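Long-range contact in yeast glycogen phosphorylase (Saccharomyces cerevisiae, PDB 1YGP), which belongs to the glycogen phosphorylases, carbohydrate phosphorylases of the GT-B clan, and carries pyridoxal-5'-phosphate: residues V375-W389 and R426-F438. Sequence-based numbering, arbitrary orientation.
Sequences VELQRVLVDLEKLDW and RHLEIIYDINWFF
Arg426 and Asp383 form the polar link between segments 375-384 and 426-438, whose axes are 9.7 Å apart at closest approach and crossed at 101°. The guanidinium grips the carboxylate side-on: Arg426 NH2 meets Asp383 OD1 at 2.8 Å and Arg426 NE meets Asp383 OD2 at 2.9 Å, both on syn lone pairs. Arginine suits the place because its remaining nitrogen, NH1, pairs with Glu429, one turn further along its own helix, which fixes the group's rotation. A bend at chi2 (64°) turns its chain toward Asp383.

Ile430, long enough to reach across, sets CD1 3.5 Å from Arg379 CA and CG2 against Gln378 CG. Compact Val375 fits where the backbones approach, its CA 6.2 Å from His427 CA, and presses CG2 on Ile431 CG1. Flat His427 turns its edge to Val375 CG1 and Glu376 OE1, while Arg379 CD covers one face; Arg379 in turn holds Glu376 with NE and NH2.

Farther along, the broad indole of Trp389 spans a wider gap, its CA 9.6 Å from Asp433 CA. Phe437 turns an edge to one face of the six-membered ring of Trp389 (centroids 5.0 Å apart, planes at 60°), Gln378 NE2 lies over the opposite face, and Ile434 CG1 touches Trp389 CH2. Helices 372-384 and 389-399 connect parallel strands 361-366 and 400-404, as in a Rossmann-like GT-B domain, and helix 425-445 packs against this connection.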
loop_
_atom_site.group_PDB
_atom_site.type_symbol
_atom_site.label_atom_id
_atom_site.label_comp_id
_atom_site.label_asym_id
_atom_site.label_seq_id
_atom_site.Cartn_x
_atom_site.Cartn_y
_atom_site.Cartn_z
ATOM N N VAL A 375 -7.032 6.339 32.210
ATOM C CA VAL A 375 -8.476 6.297 32.292
ATOM C C VAL A 375 -9.036 5.036 31.642
ATOM O O VAL A 375 -10.078 4.513 32.028
ATOM C CB VAL A 375 -8.994 7.565 31.614
ATOM C CG1 VAL A 375 -10.495 7.655 31.713
ATOM C CG2 VAL A 375 -8.455 8.768 32.329
ATOM N N GLU A 376 -8.385 4.561 30.582
ATOM C CA GLU A 376 -8.762 3.349 29.888
ATOM C C GLU A 376 -8.436 2.106 30.718
ATOM O O GLU A 376 -9.306 1.224 30.772
ATOM C CB GLU A 376 -8.034 3.325 28.555
ATOM C CG GLU A 376 -8.135 2.047 27.729
ATOM C CD GLU A 376 -9.505 1.711 27.150
ATOM O OE1 GLU A 376 -10.412 2.539 27.175
ATOM O OE2 GLU A 376 -9.651 0.597 26.649
ATOM N N LEU A 377 -7.267 1.977 31.387
ATOM C CA LEU A 377 -6.993 0.796 32.182
ATOM C C LEU A 377 -8.027 0.788 33.292
ATOM O O LEU A 377 -8.660 -0.249 33.503
ATOM C CB LEU A 377 -5.588 0.813 32.788
ATOM C CG LEU A 377 -5.141 -0.415 33.625
ATOM C CD1 LEU A 377 -5.451 -1.704 32.882
ATOM C CD2 LEU A 377 -3.657 -0.324 33.913
ATOM N N GLN A 378 -8.334 1.920 33.926
ATOM C CA GLN A 378 -9.378 1.941 34.945
ATOM C C GLN A 378 -10.717 1.488 34.355
ATOM O O GLN A 378 -11.373 0.614 34.938
ATOM C CB GLN A 378 -9.490 3.346 35.512
ATOM C CG GLN A 378 -10.475 3.508 36.644
ATOM C CD GLN A 378 -10.156 2.769 37.927
ATOM O OE1 GLN A 378 -9.182 2.032 38.062
ATOM N NE2 GLN A 378 -10.990 2.972 38.936
ATOM N N ARG A 379 -11.097 2.016 33.175
ATOM C CA ARG A 379 -12.306 1.600 32.500
ATOM C C ARG A 379 -12.342 0.091 32.256
ATOM O O ARG A 379 -13.355 -0.532 32.595
ATOM C CB ARG A 379 -12.458 2.292 31.147
ATOM C CG ARG A 379 -13.803 1.943 30.488
ATOM C CD ARG A 379 -14.052 2.506 29.091
ATOM N NE ARG A 379 -13.179 1.897 28.109
ATOM C CZ ARG A 379 -13.477 0.728 27.556
ATOM N NH1 ARG A 379 -14.601 0.070 27.855
ATOM N NH2 ARG A 379 -12.585 0.160 26.759
ATOM N N VAL A 380 -11.306 -0.576 31.740
ATOM C CA VAL A 380 -11.479 -1.985 31.445
ATOM C C VAL A 380 -11.481 -2.773 32.737
ATOM O O VAL A 380 -12.315 -3.683 32.853
ATOM C CB VAL A 380 -10.376 -2.547 30.507
ATOM C CG1 VAL A 380 -10.316 -1.666 29.293
ATOM C CG2 VAL A 380 -9.020 -2.548 31.126
ATOM N N LEU A 381 -10.654 -2.439 33.745
ATOM C CA LEU A 381 -10.639 -3.220 34.974
ATOM C C LEU A 381 -11.971 -3.115 35.699
ATOM O O LEU A 381 -12.471 -4.119 36.195
ATOM C CB LEU A 381 -9.532 -2.766 35.919
ATOM C CG LEU A 381 -8.094 -3.056 35.557
ATOM C CD1 LEU A 381 -7.250 -2.610 36.728
ATOM C CD2 LEU A 381 -7.842 -4.537 35.299
ATOM N N VAL A 382 -12.602 -1.957 35.732
ATOM C CA VAL A 382 -13.901 -1.846 36.348
ATOM C C VAL A 382 -14.984 -2.364 35.415
ATOM O O VAL A 382 -15.633 -3.333 35.787
ATOM C CB VAL A 382 -14.118 -0.384 36.734
ATOM C CG1 VAL A 382 -15.568 -0.061 37.012
ATOM C CG2 VAL A 382 -13.280 -0.145 37.981
ATOM N N ASP A 383 -15.224 -1.867 34.208
ATOM C CA ASP A 383 -16.337 -2.346 33.400
ATOM C C ASP A 383 -16.278 -3.751 32.833
ATOM O O ASP A 383 -17.284 -4.450 32.823
ATOM C CB ASP A 383 -16.565 -1.409 32.249
ATOM C CG ASP A 383 -16.870 0.025 32.660
ATOM O OD1 ASP A 383 -17.188 0.280 33.821
ATOM O OD2 ASP A 383 -16.788 0.902 31.800
ATOM N N LEU A 384 -15.138 -4.213 32.354
ATOM C CA LEU A 384 -15.083 -5.517 31.720
ATOM C C LEU A 384 -14.601 -6.539 32.728
ATOM O O LEU A 384 -15.228 -7.566 32.935
ATOM C CB LEU A 384 -14.132 -5.466 30.531
ATOM C CG LEU A 384 -14.315 -4.337 29.538
ATOM C CD1 LEU A 384 -13.103 -4.265 28.674
ATOM C CD2 LEU A 384 -15.523 -4.571 28.665
ATOM N N GLU A 385 -13.475 -6.262 33.381
ATOM C CA GLU A 385 -12.894 -7.183 34.334
ATOM C C GLU A 385 -13.556 -7.222 35.715
ATOM O O GLU A 385 -13.220 -8.091 36.523
ATOM C CB GLU A 385 -11.423 -6.831 34.444
ATOM C CG GLU A 385 -10.546 -8.023 34.098
ATOM C CD GLU A 385 -10.586 -8.535 32.662
ATOM O OE1 GLU A 385 -10.085 -7.872 31.749
ATOM O OE2 GLU A 385 -11.108 -9.626 32.466
ATOM N N LYS A 386 -14.468 -6.292 36.011
ATOM C CA LYS A 386 -15.256 -6.274 37.226
ATOM C C LYS A 386 -14.500 -6.163 38.552
ATOM O O LYS A 386 -14.869 -6.793 39.565
ATOM C CB LYS A 386 -16.136 -7.526 37.247
ATOM C CG LYS A 386 -17.004 -7.766 36.040
ATOM C CD LYS A 386 -18.013 -6.650 35.903
ATOM C CE LYS A 386 -19.017 -7.001 34.830
ATOM N NZ LYS A 386 -18.317 -7.248 33.585
ATOM N N LEU A 387 -13.408 -5.391 38.613
ATOM C CA LEU A 387 -12.728 -5.238 39.886
ATOM C C LEU A 387 -13.430 -4.132 40.657
ATOM O O LEU A 387 -14.338 -3.453 40.167
ATOM C CB LEU A 387 -11.266 -4.859 39.731
ATOM C CG LEU A 387 -10.269 -5.816 39.069
ATOM C CD1 LEU A 387 -8.922 -5.565 39.710
ATOM C CD2 LEU A 387 -10.565 -7.276 39.337
ATOM N N ASP A 388 -13.095 -3.989 41.931
ATOM C CA ASP A 388 -13.639 -2.908 42.715
ATOM C C ASP A 388 -12.991 -1.640 42.181
ATOM O O ASP A 388 -11.796 -1.637 41.855
ATOM C CB ASP A 388 -13.276 -3.116 44.185
ATOM C CG ASP A 388 -13.693 -1.985 45.122
ATOM O OD1 ASP A 388 -14.876 -1.628 45.121
ATOM O OD2 ASP A 388 -12.831 -1.463 45.840
ATOM N N TRP A 389 -13.734 -0.536 42.171
ATOM C CA TRP A 389 -13.200 0.732 41.705
ATOM C C TRP A 389 -11.924 1.049 42.452
ATOM O O TRP A 389 -10.908 1.406 41.863
ATOM C CB TRP A 389 -14.184 1.860 41.933
ATOM C CG TRP A 389 -13.937 3.074 41.054
ATOM C CD1 TRP A 389 -14.683 3.266 39.918
ATOM C CD2 TRP A 389 -13.035 4.087 41.269
ATOM N NE1 TRP A 389 -14.272 4.402 39.411
ATOM C CE2 TRP A 389 -13.294 4.924 40.176
ATOM C CE3 TRP A 389 -12.050 4.423 42.200
ATOM C CZ2 TRP A 389 -12.570 6.101 40.007
ATOM C CZ3 TRP A 389 -11.324 5.597 42.032
ATOM C CH2 TRP A 389 -11.584 6.428 40.943
ATOM N N ARG A 426 -18.028 7.385 28.778
ATOM C CA ARG A 426 -17.634 6.670 29.994
ATOM C C ARG A 426 -16.318 7.176 30.565
ATOM O O ARG A 426 -16.137 7.247 31.778
ATOM C CB ARG A 426 -17.521 5.173 29.680
ATOM C CG ARG A 426 -17.117 4.273 30.832
ATOM C CD ARG A 426 -18.202 4.318 31.894
ATOM N NE ARG A 426 -18.065 3.282 32.907
ATOM C CZ ARG A 426 -18.033 3.591 34.193
ATOM N NH1 ARG A 426 -18.124 4.855 34.603
ATOM N NH2 ARG A 426 -17.928 2.620 35.089
ATOM N N HIS A 427 -15.377 7.580 29.709
ATOM C CA HIS A 427 -14.072 8.035 30.180
ATOM C C HIS A 427 -14.264 9.391 30.833
ATOM O O HIS A 427 -13.492 9.690 31.734
ATOM C CB HIS A 427 -13.060 8.175 29.051
ATOM C CG HIS A 427 -12.730 6.857 28.364
ATOM N ND1 HIS A 427 -11.761 6.019 28.684
ATOM C CD2 HIS A 427 -13.396 6.319 27.273
ATOM C CE1 HIS A 427 -11.801 5.015 27.846
ATOM N NE2 HIS A 427 -12.782 5.194 27.005
ATOM N N LEU A 428 -15.263 10.204 30.460
ATOM C CA LEU A 428 -15.576 11.400 31.238
ATOM C C LEU A 428 -16.084 11.034 32.638
ATOM O O LEU A 428 -15.733 11.664 33.636
ATOM C CB LEU A 428 -16.672 12.237 30.608
ATOM C CG LEU A 428 -16.464 13.738 30.597
ATOM C CD1 LEU A 428 -17.818 14.327 30.371
ATOM C CD2 LEU A 428 -15.936 14.309 31.892
ATOM N N GLU A 429 -16.940 10.023 32.751
ATOM C CA GLU A 429 -17.479 9.587 34.024
ATOM C C GLU A 429 -16.331 9.219 34.955
ATOM O O GLU A 429 -16.224 9.726 36.077
ATOM C CB GLU A 429 -18.367 8.381 33.816
ATOM C CG GLU A 429 -19.680 8.590 33.094
ATOM C CD GLU A 429 -20.623 7.378 33.101
ATOM O OE1 GLU A 429 -20.278 6.306 33.615
ATOM O OE2 GLU A 429 -21.739 7.508 32.583
ATOM N N ILE A 430 -15.405 8.387 34.489
ATOM C CA ILE A 430 -14.294 7.973 35.329
ATOM C C ILE A 430 -13.399 9.180 35.649
ATOM O O ILE A 430 -12.931 9.278 36.792
ATOM C CB ILE A 430 -13.548 6.811 34.593
ATOM C CG1 ILE A 430 -14.520 5.672 34.300
ATOM C CG2 ILE A 430 -12.477 6.216 35.481
ATOM C CD1 ILE A 430 -13.978 4.471 33.528
ATOM N N ILE A 431 -13.200 10.169 34.763
ATOM C CA ILE A 431 -12.370 11.312 35.125
ATOM C C ILE A 431 -13.048 12.119 36.225
ATOM O O ILE A 431 -12.367 12.576 37.154
ATOM C CB ILE A 431 -12.089 12.193 33.893
ATOM C CG1 ILE A 431 -11.294 11.344 32.909
ATOM C CG2 ILE A 431 -11.253 13.431 34.250
ATOM C CD1 ILE A 431 -10.933 11.988 31.556
ATOM N N TYR A 432 -14.376 12.268 36.205
ATOM C CA TYR A 432 -15.050 12.948 37.298
ATOM C C TYR A 432 -14.865 12.162 38.585
ATOM O O TYR A 432 -14.501 12.761 39.601
ATOM C CB TYR A 432 -16.527 13.105 36.980
ATOM C CG TYR A 432 -16.829 14.279 36.052
ATOM C CD1 TYR A 432 -15.915 15.325 35.943
ATOM C CD2 TYR A 432 -18.041 14.350 35.355
ATOM C CE1 TYR A 432 -16.195 16.434 35.168
ATOM C CE2 TYR A 432 -18.324 15.462 34.567
ATOM C CZ TYR A 432 -17.389 16.499 34.484
ATOM O OH TYR A 432 -17.626 17.617 33.706
ATOM N N ASP A 433 -14.998 10.834 38.570
ATOM C CA ASP A 433 -14.793 10.037 39.772
ATOM C C ASP A 433 -13.396 10.123 40.354
ATOM O O ASP A 433 -13.235 10.394 41.548
ATOM C CB ASP A 433 -15.079 8.578 39.504
ATOM C CG ASP A 433 -16.546 8.167 39.514
ATOM O OD1 ASP A 433 -17.448 9.005 39.419
ATOM O OD2 ASP A 433 -16.774 6.964 39.610
ATOM N N ILE A 434 -12.391 9.935 39.497
ATOM C CA ILE A 434 -10.981 10.019 39.845
ATOM C C ILE A 434 -10.720 11.347 40.561
ATOM O O ILE A 434 -10.170 11.388 41.667
ATOM C CB ILE A 434 -10.187 9.856 38.499
ATOM C CG1 ILE A 434 -10.161 8.366 38.105
ATOM C CG2 ILE A 434 -8.769 10.433 38.619
ATOM C CD1 ILE A 434 -9.585 8.027 36.706
ATOM N N ASN A 435 -11.190 12.446 39.966
ATOM C CA ASN A 435 -10.995 13.785 40.512
ATOM C C ASN A 435 -11.673 13.948 41.857
ATOM O O ASN A 435 -11.130 14.618 42.737
ATOM C CB ASN A 435 -11.560 14.859 39.581
ATOM C CG ASN A 435 -11.197 16.266 40.039
ATOM O OD1 ASN A 435 -10.039 16.640 40.095
ATOM N ND2 ASN A 435 -12.091 17.180 40.347
ATOM N N TRP A 436 -12.834 13.305 42.036
ATOM C CA TRP A 436 -13.614 13.433 43.255
ATOM C C TRP A 436 -12.848 12.890 44.432
ATOM O O TRP A 436 -12.600 13.616 45.400
ATOM C CB TRP A 436 -14.945 12.674 43.168
ATOM C CG TRP A 436 -15.787 12.876 44.415
ATOM C CD1 TRP A 436 -15.885 11.862 45.328
ATOM C CD2 TRP A 436 -16.483 14.013 44.774
ATOM N NE1 TRP A 436 -16.640 12.353 46.281
ATOM C CE2 TRP A 436 -17.023 13.612 46.007
ATOM C CE3 TRP A 436 -16.757 15.294 44.288
ATOM C CZ2 TRP A 436 -17.837 14.474 46.755
ATOM C CZ3 TRP A 436 -17.569 16.160 45.032
ATOM C CH2 TRP A 436 -18.106 15.752 46.255
ATOM N N PHE A 437 -12.461 11.629 44.363
ATOM C CA PHE A 437 -11.732 11.071 45.467
ATOM C C PHE A 437 -10.411 11.816 45.690
ATOM O O PHE A 437 -10.047 12.058 46.843
ATOM C CB PHE A 437 -11.509 9.606 45.182
ATOM C CG PHE A 437 -12.806 8.820 45.058
ATOM C CD1 PHE A 437 -13.732 8.801 46.100
ATOM C CD2 PHE A 437 -13.067 8.096 43.895
ATOM C CE1 PHE A 437 -14.904 8.057 45.966
ATOM C CE2 PHE A 437 -14.244 7.357 43.775
ATOM C CZ PHE A 437 -15.161 7.336 44.808
ATOM N N PHE A 438 -9.689 12.266 44.650
ATOM C CA PHE A 438 -8.423 12.989 44.808
ATOM C C PHE A 438 -8.683 14.256 45.609
ATOM O O PHE A 438 -7.998 14.510 46.596
ATOM C CB PHE A 438 -7.837 13.345 43.425
ATOM C CG PHE A 438 -6.688 14.335 43.461
ATOM C CD1 PHE A 438 -5.467 14.010 44.059
ATOM C CD2 PHE A 438 -6.856 15.598 42.894
ATOM C CE1 PHE A 438 -4.425 14.948 44.092
ATOM C CE2 PHE A 438 -5.812 16.539 42.929
ATOM C CZ PHE A 438 -4.596 16.215 43.530
#